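Local coordinates for protein putative isomerase YbhH (PDB 6OTV) that is of unsettled function but probably acts as an isomerase with a diaminopimelate-epimerase-like fold, at residues P5-R10 with T339-S344; G16-A21 with G94-G99. All coordinates share one frame; numbering follows the deposited sequence.

Contact 1 (P5-R10 with T339-S344). With EDO (1,2-ethanediol), chain N.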
loop_
_atom_site.group_PDB
_atom_site.type_symbol
_atom_site.label_atom_id
_atom_site.label_comp_id
_atom_site.label_asym_id
_atom_site.label_seq_id
_atom_site.Cartn_x
_atom_site.Cartn_y
_atom_site.Cartn_z
ATOM N N PRO A 5 30.680 5.175 -3.862
ATOM C CA PRO A 5 30.399 4.187 -2.812
ATOM C C PRO A 5 29.540 3.051 -3.349
ATOM O O PRO A 5 28.624 3.264 -4.148
ATOM C CB PRO A 5 29.654 5.000 -1.746
ATOM C CG PRO A 5 30.072 6.412 -1.989
ATOM C CD PRO A 5 30.261 6.531 -3.473
ATOM N N CYS A 6 29.839 1.837 -2.898
ATOM C CA CYS A 6 29.167 0.663 -3.432
ATOM C C CYS A 6 29.161 -0.451 -2.393
ATOM O O CYS A 6 30.057 -0.543 -1.550
ATOM C CB CYS A 6 29.845 0.194 -4.722
ATOM S SG CYS A 6 29.102 -1.257 -5.491
ATOM N N VAL A 7 28.128 -1.287 -2.461
ATOM C CA VAL A 7 27.989 -2.462 -1.609
ATOM C C VAL A 7 27.624 -3.637 -2.505
ATOM O O VAL A 7 26.611 -3.588 -3.212
ATOM C CB VAL A 7 26.918 -2.269 -0.518
ATOM C CG1 VAL A 7 26.683 -3.575 0.230
ATOM C CG2 VAL A 7 27.314 -1.164 0.453
ATOM N N MET A 8 28.446 -4.684 -2.490
ATOM C CA MET A 8 28.102 -5.924 -3.171
ATOM C C MET A 8 27.345 -6.819 -2.206
ATOM O O MET A 8 27.775 -7.020 -1.065
ATOM C CB MET A 8 29.341 -6.654 -3.693
ATOM C CG MET A 8 29.041 -7.942 -4.441
ATOM S SD MET A 8 30.543 -8.821 -4.931
ATOM C CE MET A 8 31.305 -7.618 -6.017
ATOM N N MET A 9 26.217 -7.344 -2.661
ATOM C CA MET A 9 25.434 -8.283 -1.880
ATOM C C MET A 9 25.024 -9.447 -2.763
ATOM O O MET A 9 24.785 -9.284 -3.965
ATOM C CB MET A 9 24.172 -7.636 -1.287
ATOM C CG MET A 9 24.414 -6.412 -0.424
ATOM S SD MET A 9 22.875 -5.825 0.309
ATOM C CE MET A 9 22.549 -7.128 1.498
ATOM N N ARG A 10 24.954 -10.628 -2.160
ATOM C CA ARG A 10 24.213 -11.724 -2.765
ATOM C C ARG A 10 22.741 -11.536 -2.429
ATOM O O ARG A 10 22.376 -11.418 -1.253
ATOM C CB ARG A 10 24.708 -13.079 -2.266
ATOM C CG ARG A 10 23.866 -14.251 -2.776
ATOM C CD ARG A 10 24.298 -15.580 -2.177
ATOM N NE ARG A 10 24.186 -15.584 -0.721
ATOM C CZ ARG A 10 23.043 -15.730 -0.057
ATOM N NH1 ARG A 10 21.901 -15.878 -0.717
ATOM N NH2 ARG A 10 23.041 -15.722 1.269
ATOM N N THR A 339 19.862 -13.453 1.846
ATOM C CA THR A 339 20.753 -12.438 1.311
ATOM C C THR A 339 21.977 -12.348 2.211
ATOM O O THR A 339 21.974 -12.837 3.344
ATOM C CB THR A 339 20.048 -11.075 1.191
ATOM O OG1 THR A 339 20.890 -10.152 0.491
ATOM C CG2 THR A 339 19.724 -10.512 2.567
ATOM N N ARG A 340 23.035 -11.731 1.691
ATOM C CA ARG A 340 24.245 -11.546 2.479
ATOM C C ARG A 340 25.023 -10.361 1.931
ATOM O O ARG A 340 25.171 -10.216 0.715
ATOM C CB ARG A 340 25.120 -12.805 2.469
ATOM C CG ARG A 340 26.172 -12.830 3.566
ATOM C CD ARG A 340 27.011 -14.095 3.504
ATOM N NE ARG A 340 27.980 -14.060 2.413
ATOM C CZ ARG A 340 29.178 -13.486 2.498
ATOM N NH1 ARG A 340 29.553 -12.889 3.624
ATOM N NH2 ARG A 340 29.998 -13.504 1.455
ATOM N N LYS A 341 25.511 -9.517 2.835
ATOM C CA LYS A 341 26.412 -8.440 2.458
ATOM C C LYS A 341 27.816 -9.003 2.280
ATOM O O LYS A 341 28.337 -9.686 3.167
ATOM C CB LYS A 341 26.404 -7.337 3.516
ATOM C CG LYS A 341 27.372 -6.199 3.232
ATOM C CD LYS A 341 27.252 -5.094 4.269
ATOM C CE LYS A 341 27.535 -5.612 5.668
ATOM N NZ LYS A 341 27.593 -4.499 6.658
ATOM N N ILE A 342 28.423 -8.726 1.131
ATOM C CA ILE A 342 29.716 -9.295 0.763
ATOM C C ILE A 342 30.834 -8.260 0.869
ATOM O O ILE A 342 31.814 -8.467 1.584
ATOM C CB ILE A 342 29.660 -9.918 -0.649
ATOM C CG1 ILE A 342 28.613 -11.033 -0.693
ATOM C CG2 ILE A 342 31.032 -10.437 -1.060
ATOM C CD1 ILE A 342 28.481 -11.704 -2.045
ATOM N N PHE A 343 30.671 -7.108 0.216
ATOM C CA PHE A 343 31.737 -6.116 0.091
ATOM C C PHE A 343 31.142 -4.728 0.279
ATOM O O PHE A 343 30.208 -4.357 -0.439
ATOM C CB PHE A 343 32.409 -6.236 -1.284
ATOM C CG PHE A 343 33.832 -5.746 -1.327
ATOM C CD1 PHE A 343 34.275 -4.749 -0.472
ATOM C CD2 PHE A 343 34.729 -6.285 -2.239
ATOM C CE1 PHE A 343 35.581 -4.303 -0.520
ATOM C CE2 PHE A 343 36.039 -5.843 -2.294
ATOM C CZ PHE A 343 36.466 -4.850 -1.433
ATOM N N SER A 344 31.681 -3.958 1.225
ATOM C CA SER A 344 31.246 -2.589 1.465
ATOM C C SER A 344 32.457 -1.678 1.347
ATOM O O SER A 344 33.489 -1.931 1.978
ATOM C CB SER A 344 30.595 -2.433 2.840
ATOM O OG SER A 344 30.036 -1.140 2.973
HETATM C C1 EDO N . 27.994 -11.796 7.519
HETATM O O1 EDO N . 28.104 -12.719 6.431
HETATM C C2 EDO N . 27.976 -10.372 6.974
HETATM O O2 EDO N . 27.120 -10.306 5.826
#

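Contact 2 (G16-A21 with G94-G99). With PO4 (phosphate ion), chain I.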
loop_
_atom_site.group_PDB
_atom_site.type_symbol
_atom_site.label_atom_id
_atom_site.label_comp_id
_atom_site.label_asym_id
_atom_site.label_seq_id
_atom_site.Cartn_x
_atom_site.Cartn_y
_atom_site.Cartn_z
ATOM N N GLY A 16 25.332 -8.599 -7.058
ATOM C CA GLY A 16 25.626 -7.376 -7.780
ATOM C C GLY A 16 25.801 -6.199 -6.845
ATOM O O GLY A 16 25.888 -6.350 -5.623
ATOM N N ALA A 17 25.857 -5.013 -7.446
ATOM C CA ALA A 17 26.072 -3.783 -6.699
ATOM C C ALA A 17 24.757 -3.231 -6.174
ATOM O O ALA A 17 23.743 -3.219 -6.880
ATOM C CB ALA A 17 26.749 -2.720 -7.562
ATOM N N PHE A 18 24.791 -2.768 -4.930
ATOM C CA PHE A 18 23.694 -2.034 -4.317
ATOM C C PHE A 18 24.162 -0.599 -4.102
ATOM O O PHE A 18 25.165 -0.362 -3.419
ATOM C CB PHE A 18 23.259 -2.696 -3.008
ATOM C CG PHE A 18 22.426 -3.940 -3.209
ATOM C CD1 PHE A 18 22.999 -5.104 -3.694
ATOM C CD2 PHE A 18 21.069 -3.937 -2.920
ATOM C CE1 PHE A 18 22.237 -6.246 -3.887
ATOM C CE2 PHE A 18 20.300 -5.074 -3.108
ATOM C CZ PHE A 18 20.884 -6.230 -3.594
ATOM N N LEU A 19 23.448 0.346 -4.709
ATOM C CA LEU A 19 23.860 1.739 -4.765
ATOM C C LEU A 19 22.734 2.632 -4.270
ATOM O O LEU A 19 21.553 2.312 -4.424
ATOM C CB LEU A 19 24.239 2.147 -6.197
ATOM C CG LEU A 19 25.298 1.292 -6.897
ATOM C CD1 LEU A 19 25.362 1.619 -8.381
ATOM C CD2 LEU A 19 26.657 1.492 -6.241
ATOM N N LEU A 20 23.113 3.755 -3.669
ATOM C CA LEU A 20 22.167 4.807 -3.331
ATOM C C LEU A 20 21.999 5.733 -4.526
ATOM O O LEU A 20 22.981 6.127 -5.163
ATOM C CB LEU A 20 22.645 5.605 -2.118
ATOM C CG LEU A 20 22.686 4.876 -0.777
ATOM C CD1 LEU A 20 23.410 5.726 0.253
ATOM C CD2 LEU A 20 21.277 4.556 -0.310
ATOM N N ALA A 21 20.747 6.083 -4.827
ATOM C CA ALA A 21 20.474 6.949 -5.969
ATOM C C ALA A 21 21.130 8.317 -5.831
ATOM O O ALA A 21 21.369 8.978 -6.849
ATOM C CB ALA A 21 18.964 7.101 -6.161
ATOM N N GLY A 94 13.515 -10.488 -8.647
ATOM C CA GLY A 94 13.066 -10.837 -7.313
ATOM C C GLY A 94 14.175 -11.307 -6.400
ATOM O O GLY A 94 14.037 -11.217 -5.176
ATOM N N ASN A 95 15.272 -11.803 -6.965
ATOM C CA ASN A 95 16.382 -12.244 -6.132
ATOM C C ASN A 95 17.183 -11.062 -5.599
ATOM O O ASN A 95 17.511 -11.020 -4.409
ATOM C CB ASN A 95 17.266 -13.209 -6.918
ATOM C CG ASN A 95 16.645 -14.578 -7.032
ATOM O OD1 ASN A 95 16.784 -15.407 -6.132
ATOM N ND2 ASN A 95 15.932 -14.817 -8.126
ATOM N N MET A 96 17.501 -10.089 -6.458
ATOM C CA MET A 96 18.145 -8.874 -5.964
ATOM C C MET A 96 17.241 -8.137 -4.987
ATOM O O MET A 96 17.730 -7.470 -4.067
ATOM C CB MET A 96 18.534 -7.963 -7.130
ATOM C CG MET A 96 19.664 -8.509 -7.984
ATOM S SD MET A 96 21.260 -8.476 -7.140
ATOM C CE MET A 96 21.703 -6.749 -7.310
ATOM N N LEU A 97 15.925 -8.260 -5.162
ATOM C CA LEU A 97 14.978 -7.689 -4.211
ATOM C C LEU A 97 15.245 -8.178 -2.792
ATOM O O LEU A 97 14.981 -7.451 -1.827
ATOM C CB LEU A 97 13.555 -8.040 -4.645
ATOM C CG LEU A 97 12.363 -7.534 -3.839
ATOM C CD1 LEU A 97 12.327 -6.016 -3.814
ATOM C CD2 LEU A 97 11.085 -8.095 -4.432
ATOM N N SER A 98 15.793 -9.391 -2.649
ATOM C CA SER A 98 16.047 -9.954 -1.326
ATOM C C SER A 98 17.001 -9.094 -0.509
ATOM O O SER A 98 16.948 -9.117 0.725
ATOM C CB SER A 98 16.615 -11.369 -1.449
ATOM O OG SER A 98 15.952 -12.094 -2.466
ATOM N N GLY A 99 17.887 -8.345 -1.167
ATOM C CA GLY A 99 18.838 -7.523 -0.447
ATOM C C GLY A 99 18.405 -6.101 -0.168
ATOM O O GLY A 99 19.064 -5.406 0.612
HETATM P P PO4 I . 14.357 -13.448 -10.842
HETATM O O1 PO4 I . 14.688 -13.468 -12.318
HETATM O O2 PO4 I . 15.554 -12.965 -10.059
HETATM O O3 PO4 I . 13.174 -12.536 -10.599
HETATM O O4 PO4 I . 14.015 -14.844 -10.382
#

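Contact 1 (P5-R10 with T339-S344)
Met-8 faces both Ile-342 and Phe-343, a classic beta bulge in the antiparallel pairing of the N-terminal strand 3-11 with the late strand 332-344 of a PrpF-family fold. Met-8 O accepts from Ile-342 N at 2.9 Å and from Phe-343 N at 3.2 Å, while Met-8 N gives its hydrogen to Phe-343 O. Beyond the bulge, Arg-10 pairs with Arg-340, and Arg-10 O is gripped twice, by Arg-340 N and by the hydroxyl of Thr-339.

Followed outward, the Arg-10 side chain begins with CB 4.0 Å from Ile-342 CD1, the end of a branch that also approaches the Arg-10 backbone N. The chain stays extended to CD and bends at chi3 (60°), which sets NE. The guanidinium then lies with one face over Arg-340 N; its NH2 comes to 3.7 Å from Thr-339 C and 3.8 Å from Arg-340 CB. NH1 is hydrogen-bonded to Thr-338 OG1 and Gly-12 O, which hold this end in place.

On the face carrying Val-7 and Met-9, which Phe-103 of helix 94-106 covers, Val-7 CG1 packs on Lys-341 CG. Here Met-9 bends at chi3 (71°), which brings its CE methyl to 3.6 Å from Thr-339 OG1.

Contact 2 (G16-A21 with G94-G99)
Phe-18, on strand 14-20, reaches the first turns of helix 94-106 with the outer part of its ring, and Met-96 meets it there in an oblique Met-aromatic contact. The sulfur SD of Met-96 sits 5.1 Å from the centroid of the Phe-18 ring, 59° off the ring normal. Two bends, at chi2 (-71°) and chi3, fold the Met-96 chain back so that its CE methyl comes to 3.5 Å from Phe-18 CE1. That methyl also lies 4.0 Å from Gly-16 CA, where the strand carries no side chain. Met-96 O approaches the ring at its edge, near the ring plane, 3.4 Å from Phe-18 CZ. Gly-99 C meets Phe-18 CE2 obliquely at 3.6 Å, a close approach of backbone to ring.

At the start of the helix, Asn-95 O takes both the N-H and the hydroxyl of Ser-98. Gly-94 N and Asn-95 ND2 bind a phosphate ion, probably from the crystallisation liquor, while Ile-279 N is a further donor to it.

The strand and helix segments thus meet through methyl, sulfur and ring in a buried, largely apolar packing. Met-96 O, which accepts from Gly-99 N, also faces the ring's C-H rim, a placement that is probably mildly favourable electrostatically.

From the N terminus, strand 3-11 supplies the first half of contact 1 and is followed directly by strand 14-20, which supplies the first half of contact 2. The chain then returns with helix 94-106 to close the inner loop at contact 2, and only much later, with strand 332-344, closes the outer one at contact 1. Contact 2 is therefore nested within the loop of contact 1. The two touch through the antiparallel pairing of their first strands, where Val-7 O meets Phe-18 N at 2.6 Å, a probable hydrogen bond. Strand 3-11 lies between its partners 14-20 and 332-344; contact 1 ties the chain's two ends together, and contact 2 ties strand 14-20 to helix 94-106.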